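Local coordinates for protein serine protease inhibitor (Schistosoma haematobium, PDB 3STO) that probably inhibits serine proteases as a member of the serpin family, at residues Gly120-Lys125 with Val158-Trp163; His205-Glu210 with Leu348-Ile353. All coordinates share one frame; numbering follows the deposited sequence.

Contact 1 of 2, residues Gly120-Lys125 with Val158-Trp163; sequences GIFVEK and VDINDW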
loop_
_atom_site.group_PDB
_atom_site.type_symbol
_atom_site.label_atom_id
_atom_site.label_comp_id
_atom_site.label_asym_id
_atom_site.label_seq_id
_atom_site.Cartn_x
_atom_site.Cartn_y
_atom_site.Cartn_z
ATOM N N GLY A 120 -10.210 2.664 -9.594
ATOM C CA GLY A 120 -11.480 3.083 -10.134
ATOM C C GLY A 120 -11.490 4.584 -10.319
ATOM O O GLY A 120 -11.209 5.347 -9.385
ATOM N N ILE A 121 -11.784 5.007 -11.542
ATOM C CA ILE A 121 -11.938 6.415 -11.868
ATOM C C ILE A 121 -13.439 6.662 -11.921
ATOM O O ILE A 121 -14.117 6.111 -12.777
ATOM C CB ILE A 121 -11.258 6.728 -13.232
ATOM C CG1 ILE A 121 -9.734 6.516 -13.148
ATOM C CG2 ILE A 121 -11.579 8.130 -13.704
ATOM C CD1 ILE A 121 -8.993 6.618 -14.521
ATOM N N PHE A 122 -13.974 7.443 -10.987
ATOM C CA PHE A 122 -15.412 7.688 -10.957
ATOM C C PHE A 122 -15.739 9.132 -11.382
ATOM O O PHE A 122 -15.467 10.089 -10.651
ATOM C CB PHE A 122 -16.033 7.355 -9.584
ATOM C CG PHE A 122 -15.853 5.920 -9.169
ATOM C CD1 PHE A 122 -16.753 4.948 -9.582
ATOM C CD2 PHE A 122 -14.781 5.542 -8.365
ATOM C CE1 PHE A 122 -16.589 3.622 -9.211
ATOM C CE2 PHE A 122 -14.597 4.214 -8.000
ATOM C CZ PHE A 122 -15.498 3.254 -8.416
ATOM N N VAL A 123 -16.331 9.268 -12.567
ATOM C CA VAL A 123 -16.672 10.577 -13.127
ATOM C C VAL A 123 -18.180 10.785 -13.280
ATOM O O VAL A 123 -18.913 9.899 -13.748
ATOM C CB VAL A 123 -16.048 10.778 -14.512
ATOM C CG1 VAL A 123 -16.258 12.200 -14.964
ATOM C CG2 VAL A 123 -14.575 10.448 -14.483
ATOM N N GLU A 124 -18.627 11.967 -12.871
ATOM C CA GLU A 124 -19.975 12.446 -13.139
ATOM C C GLU A 124 -20.400 12.190 -14.606
ATOM O O GLU A 124 -19.637 12.472 -15.556
ATOM C CB GLU A 124 -20.043 13.944 -12.798
ATOM C CG GLU A 124 -21.290 14.652 -13.297
ATOM C CD GLU A 124 -22.533 14.016 -12.743
ATOM O OE1 GLU A 124 -22.617 13.947 -11.494
ATOM O OE2 GLU A 124 -23.396 13.571 -13.548
ATOM N N LYS A 125 -21.608 11.645 -14.771
ATOM C CA LYS A 125 -22.125 11.227 -16.088
ATOM C C LYS A 125 -22.319 12.398 -17.074
ATOM O O LYS A 125 -22.209 12.228 -18.309
ATOM C CB LYS A 125 -23.440 10.432 -15.932
ATOM C CG LYS A 125 -24.550 11.153 -15.141
ATOM N N VAL A 158 -23.668 3.872 -3.579
ATOM C CA VAL A 158 -23.877 2.454 -3.882
ATOM C C VAL A 158 -22.890 1.940 -4.931
ATOM O O VAL A 158 -22.090 1.048 -4.646
ATOM C CB VAL A 158 -25.347 2.167 -4.322
ATOM C CG1 VAL A 158 -25.474 0.787 -4.965
ATOM C CG2 VAL A 158 -26.282 2.304 -3.134
ATOM N N ASP A 159 -22.945 2.516 -6.130
ATOM C CA ASP A 159 -22.024 2.176 -7.213
ATOM C C ASP A 159 -20.586 1.996 -6.746
ATOM O O ASP A 159 -19.960 0.967 -7.009
ATOM C CB ASP A 159 -22.067 3.241 -8.317
ATOM C CG ASP A 159 -23.202 3.020 -9.309
ATOM O OD1 ASP A 159 -24.231 2.395 -8.941
ATOM O OD2 ASP A 159 -23.059 3.480 -10.466
ATOM N N ILE A 160 -20.065 3.000 -6.060
ATOM C CA ILE A 160 -18.692 2.949 -5.595
ATOM C C ILE A 160 -18.472 1.801 -4.604
ATOM O O ILE A 160 -17.572 0.976 -4.792
ATOM C CB ILE A 160 -18.267 4.275 -4.958
ATOM C CG1 ILE A 160 -18.104 5.334 -6.053
ATOM C CG2 ILE A 160 -16.964 4.084 -4.234
ATOM C CD1 ILE A 160 -17.930 6.738 -5.541
ATOM N N ASN A 161 -19.304 1.748 -3.563
ATOM C CA ASN A 161 -19.228 0.687 -2.550
ATOM C C ASN A 161 -19.246 -0.668 -3.209
ATOM O O ASN A 161 -18.507 -1.561 -2.810
ATOM C CB ASN A 161 -20.352 0.792 -1.509
ATOM C CG ASN A 161 -20.105 1.900 -0.470
ATOM O OD1 ASN A 161 -18.982 2.378 -0.294
ATOM N ND2 ASN A 161 -21.156 2.289 0.229
ATOM N N ASP A 162 -20.049 -0.812 -4.255
ATOM C CA ASP A 162 -20.091 -2.080 -4.976
ATOM C C ASP A 162 -18.793 -2.387 -5.682
ATOM O O ASP A 162 -18.329 -3.527 -5.665
ATOM C CB ASP A 162 -21.251 -2.128 -5.970
ATOM C CG ASP A 162 -22.604 -2.223 -5.274
ATOM O OD1 ASP A 162 -22.648 -2.708 -4.117
ATOM O OD2 ASP A 162 -23.619 -1.808 -5.878
ATOM N N TRP A 163 -18.208 -1.376 -6.310
ATOM C CA TRP A 163 -16.971 -1.584 -7.016
ATOM C C TRP A 163 -15.923 -2.050 -6.026
ATOM O O TRP A 163 -15.199 -3.000 -6.288
ATOM C CB TRP A 163 -16.489 -0.296 -7.702
ATOM C CG TRP A 163 -15.202 -0.527 -8.465
ATOM C CD1 TRP A 163 -15.079 -1.091 -9.695
ATOM C CD2 TRP A 163 -13.871 -0.210 -8.038
ATOM N NE1 TRP A 163 -13.763 -1.122 -10.083
ATOM C CE2 TRP A 163 -12.994 -0.598 -9.083
ATOM C CE3 TRP A 163 -13.333 0.368 -6.882
ATOM C CZ2 TRP A 163 -11.603 -0.454 -9.000
ATOM C CZ3 TRP A 163 -11.944 0.531 -6.809
ATOM C CH2 TRP A 163 -11.099 0.114 -7.861
#
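F122 carries CG beside its backbone N (chi1 -60°), which directs the ring from the strand to the helix facing it, while W163, whose CG is anti to the backbone N (chi1 -179°), places its indole with one face toward G120 and the edge of F122. I160 CG1 sits over the centre of the F122 ring, 3.7 Å from its centroid, in a CH-pi contact almost along the ring normal. The far end of the same ring meets the tryptophan: F122 CZ is 3.8 Å from W163 CB, which lies at the phenyl edge, and the two rings form an offset edge-to-face pair with planes at 82°. Because G120 has no side chain, the six-membered ring of W163 can settle on its backbone, with G120 CA 3.9 Å from the centroid. The indole orientation is further fixed by a hydrogen bond from NE1 to E144. Residues 158-163 of helix 153-167, which corresponds to helix F of the serpin fold, run nearly antiparallel to residues 120-124 of strand 112-124 in central sheet A. V189 of strand 186-197 touches both aromatic side chains, K146 of strand 143-148 reaches F122, and F150 packs against F122 and I160.

Contact 2 of 2, residues His205-Glu210 with Leu348-Ile353; sequences HYTRKE and LNESGI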
loop_
_atom_site.group_PDB
_atom_site.type_symbol
_atom_site.label_atom_id
_atom_site.label_comp_id
_atom_site.label_asym_id
_atom_site.label_seq_id
_atom_site.Cartn_x
_atom_site.Cartn_y
_atom_site.Cartn_z
ATOM N N HIS A 205 -3.675 -24.861 16.885
ATOM C CA HIS A 205 -3.663 -25.432 18.237
ATOM C C HIS A 205 -2.654 -24.738 19.111
ATOM O O HIS A 205 -2.758 -24.805 20.334
ATOM C CB HIS A 205 -3.387 -26.940 18.236
ATOM C CG HIS A 205 -4.571 -27.748 17.795
ATOM N ND1 HIS A 205 -4.483 -28.757 16.866
ATOM C CD2 HIS A 205 -5.883 -27.634 18.106
ATOM C CE1 HIS A 205 -5.688 -29.256 16.644
ATOM N NE2 HIS A 205 -6.554 -28.591 17.383
ATOM N N TYR A 206 -1.685 -24.064 18.493
ATOM C CA TYR A 206 -0.696 -23.349 19.271
ATOM C C TYR A 206 -1.050 -21.893 19.433
ATOM O O TYR A 206 -0.298 -21.122 20.011
ATOM C CB TYR A 206 0.684 -23.523 18.697
ATOM C CG TYR A 206 1.033 -24.969 18.537
ATOM C CD1 TYR A 206 0.766 -25.878 19.546
ATOM C CD2 TYR A 206 1.615 -25.439 17.366
ATOM C CE1 TYR A 206 1.077 -27.220 19.405
ATOM C CE2 TYR A 206 1.930 -26.776 17.212
ATOM C CZ TYR A 206 1.660 -27.663 18.237
ATOM O OH TYR A 206 1.975 -28.992 18.091
ATOM N N THR A 207 -2.223 -21.528 18.958
ATOM C CA THR A 207 -2.669 -20.160 19.094
ATOM C C THR A 207 -3.376 -20.057 20.447
ATOM O O THR A 207 -4.204 -20.904 20.777
ATOM C CB THR A 207 -3.622 -19.754 17.924
ATOM O OG1 THR A 207 -2.933 -19.903 16.675
ATOM C CG2 THR A 207 -4.152 -18.313 18.093
ATOM N N ARG A 208 -3.049 -19.021 21.218
ATOM C CA ARG A 208 -3.625 -18.870 22.544
ATOM C C ARG A 208 -3.757 -17.384 22.966
ATOM O O ARG A 208 -3.112 -16.501 22.387
ATOM C CB ARG A 208 -2.819 -19.722 23.564
ATOM C CG ARG A 208 -1.560 -19.049 24.130
ATOM C CD ARG A 208 -0.457 -18.679 23.121
ATOM N NE ARG A 208 0.688 -18.123 23.856
ATOM C CZ ARG A 208 1.701 -18.844 24.342
ATOM N NH1 ARG A 208 1.738 -20.152 24.105
ATOM N NH2 ARG A 208 2.679 -18.262 25.054
ATOM N N LYS A 209 -4.618 -17.113 23.948
ATOM C CA LYS A 209 -4.822 -15.756 24.440
ATOM C C LYS A 209 -3.591 -15.261 25.186
ATOM O O LYS A 209 -3.029 -15.959 26.007
ATOM C CB LYS A 209 -6.035 -15.683 25.373
ATOM C CG LYS A 209 -7.298 -16.311 24.837
ATOM C CD LYS A 209 -8.075 -15.381 23.982
ATOM C CE LYS A 209 -9.151 -16.184 23.298
ATOM N NZ LYS A 209 -9.704 -15.529 22.067
ATOM N N GLU A 210 -3.177 -14.036 24.912
ATOM C CA GLU A 210 -1.996 -13.509 25.565
ATOM C C GLU A 210 -2.122 -11.988 25.675
ATOM O O GLU A 210 -2.801 -11.364 24.874
ATOM C CB GLU A 210 -0.751 -13.940 24.779
ATOM C CG GLU A 210 0.598 -13.433 25.308
ATOM C CD GLU A 210 1.767 -14.324 24.879
ATOM O OE1 GLU A 210 1.529 -15.536 24.670
ATOM O OE2 GLU A 210 2.914 -13.824 24.764
ATOM N N LEU A 348 -4.065 -10.907 9.011
ATOM C CA LEU A 348 -3.072 -11.948 9.306
ATOM C C LEU A 348 -3.694 -13.067 10.145
ATOM O O LEU A 348 -4.398 -12.810 11.113
ATOM C CB LEU A 348 -1.916 -11.332 10.087
ATOM C CG LEU A 348 -0.459 -11.566 9.733
ATOM C CD1 LEU A 348 -0.086 -10.673 8.585
ATOM C CD2 LEU A 348 0.363 -11.195 10.961
ATOM N N ASN A 349 -3.443 -14.310 9.769
ATOM C CA ASN A 349 -3.913 -15.436 10.541
ATOM C C ASN A 349 -2.911 -16.570 10.346
ATOM O O ASN A 349 -1.843 -16.342 9.784
ATOM C CB ASN A 349 -5.365 -15.823 10.164
ATOM C CG ASN A 349 -5.489 -16.330 8.728
ATOM O OD1 ASN A 349 -4.505 -16.731 8.118
ATOM N ND2 ASN A 349 -6.699 -16.325 8.189
ATOM N N GLU A 350 -3.254 -17.776 10.812
ATOM C CA GLU A 350 -2.360 -18.936 10.777
ATOM C C GLU A 350 -2.049 -19.445 9.374
ATOM O O GLU A 350 -1.013 -20.044 9.158
ATOM C CB GLU A 350 -2.934 -20.103 11.603
ATOM C CG GLU A 350 -2.996 -19.862 13.092
ATOM C CD GLU A 350 -4.293 -19.186 13.547
ATOM O OE1 GLU A 350 -5.093 -18.737 12.682
ATOM O OE2 GLU A 350 -4.501 -19.111 14.782
ATOM N N SER A 351 -2.967 -19.229 8.444
ATOM C CA SER A 351 -2.799 -19.656 7.059
ATOM C C SER A 351 -1.918 -18.707 6.267
ATOM O O SER A 351 -1.137 -19.154 5.415
ATOM C CB SER A 351 -4.152 -19.774 6.356
ATOM O OG SER A 351 -4.985 -20.714 6.999
ATOM N N GLY A 352 -2.055 -17.402 6.512
ATOM C CA GLY A 352 -1.259 -16.437 5.777
ATOM C C GLY A 352 -1.798 -15.033 5.887
ATOM O O GLY A 352 -2.260 -14.631 6.943
ATOM N N ILE A 353 -1.713 -14.292 4.782
ATOM C CA ILE A 353 -2.165 -12.910 4.687
ATOM C C ILE A 353 -3.347 -12.872 3.747
ATOM O O ILE A 353 -3.275 -13.416 2.660
ATOM C CB ILE A 353 -1.031 -12.004 4.185
ATOM C CG1 ILE A 353 0.097 -11.998 5.217
ATOM C CG2 ILE A 353 -1.514 -10.576 3.915
ATOM C CD1 ILE A 353 1.338 -11.275 4.731
#
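The breach of the serpin fold, where the top of sheet A gives way to the hinge of the reactive centre loop, is where T207 meets E350. A single hydrogen bond makes the contact: T207 OG1 donates to E350 OE2 over 2.6 Å, arriving on the anti lone pair, away from the other carboxylate oxygen. The threonine and glutamate side chains reach toward each other across the gap, and a kink at chi2 (88°) turns the E350 carboxylate toward T207; the threonine presents CB and CG2 as well as its hydroxyl, and T207 CG2 lies 3.4 Å from E350 OE2. The other oxygen, E350 OE1, forms a salt bridge with K297, so the carboxylate is held at both oxygens, and K297 would be expected to favour the ionised form of the E350 carboxylate.

E350 rides on a tight turn. N349 OD1 accepts from G352 N at 3.0 Å, an Asx motif, and also takes a weak bond from S351 N; the backbone bond from N349 N to G352 O, 3.1 Å, closes the turn. On the other segment R208 grips E210 side-on within the guanidinium plane, NE at 2.8 Å and NH2 at 3.0 Å, both to E210 OE1. E210 OE2 in turn forms a salt bridge with R294, so this carboxylate links two arginines.

The turn follows strand 339-348 and leads into strand 352-353, which runs antiparallel to strand 186-197. W198, just beyond that strand, bonds to the carbonyl of N349 through NE1, and M225 of strand 218-236 packs against E350. T207 itself directly precedes strand 208-215, which pairs with strand 218-236.

How the contacts relate
Contacts 1 and 2 lie at different ends of the sheet A region, their centres 36 Å apart and their nearest atoms about 18 Å apart, without touching. Strand 186-197 connects them: it runs beside strand 112-124 at contact 1 and beside strands 339-348 and 352-353 at contact 2. Contact 1 seats a helix on the sheet through aromatic and aliphatic groups, whereas contact 2 is polar and lies where the reactive centre loop departs. In inhibitory serpins that loop inserts into sheet A after cleavage, starting at the breach and travelling past helix F; if this serpin works the same way, contact 2 would lie at the entry and contact 1 beside the later course, under helix F.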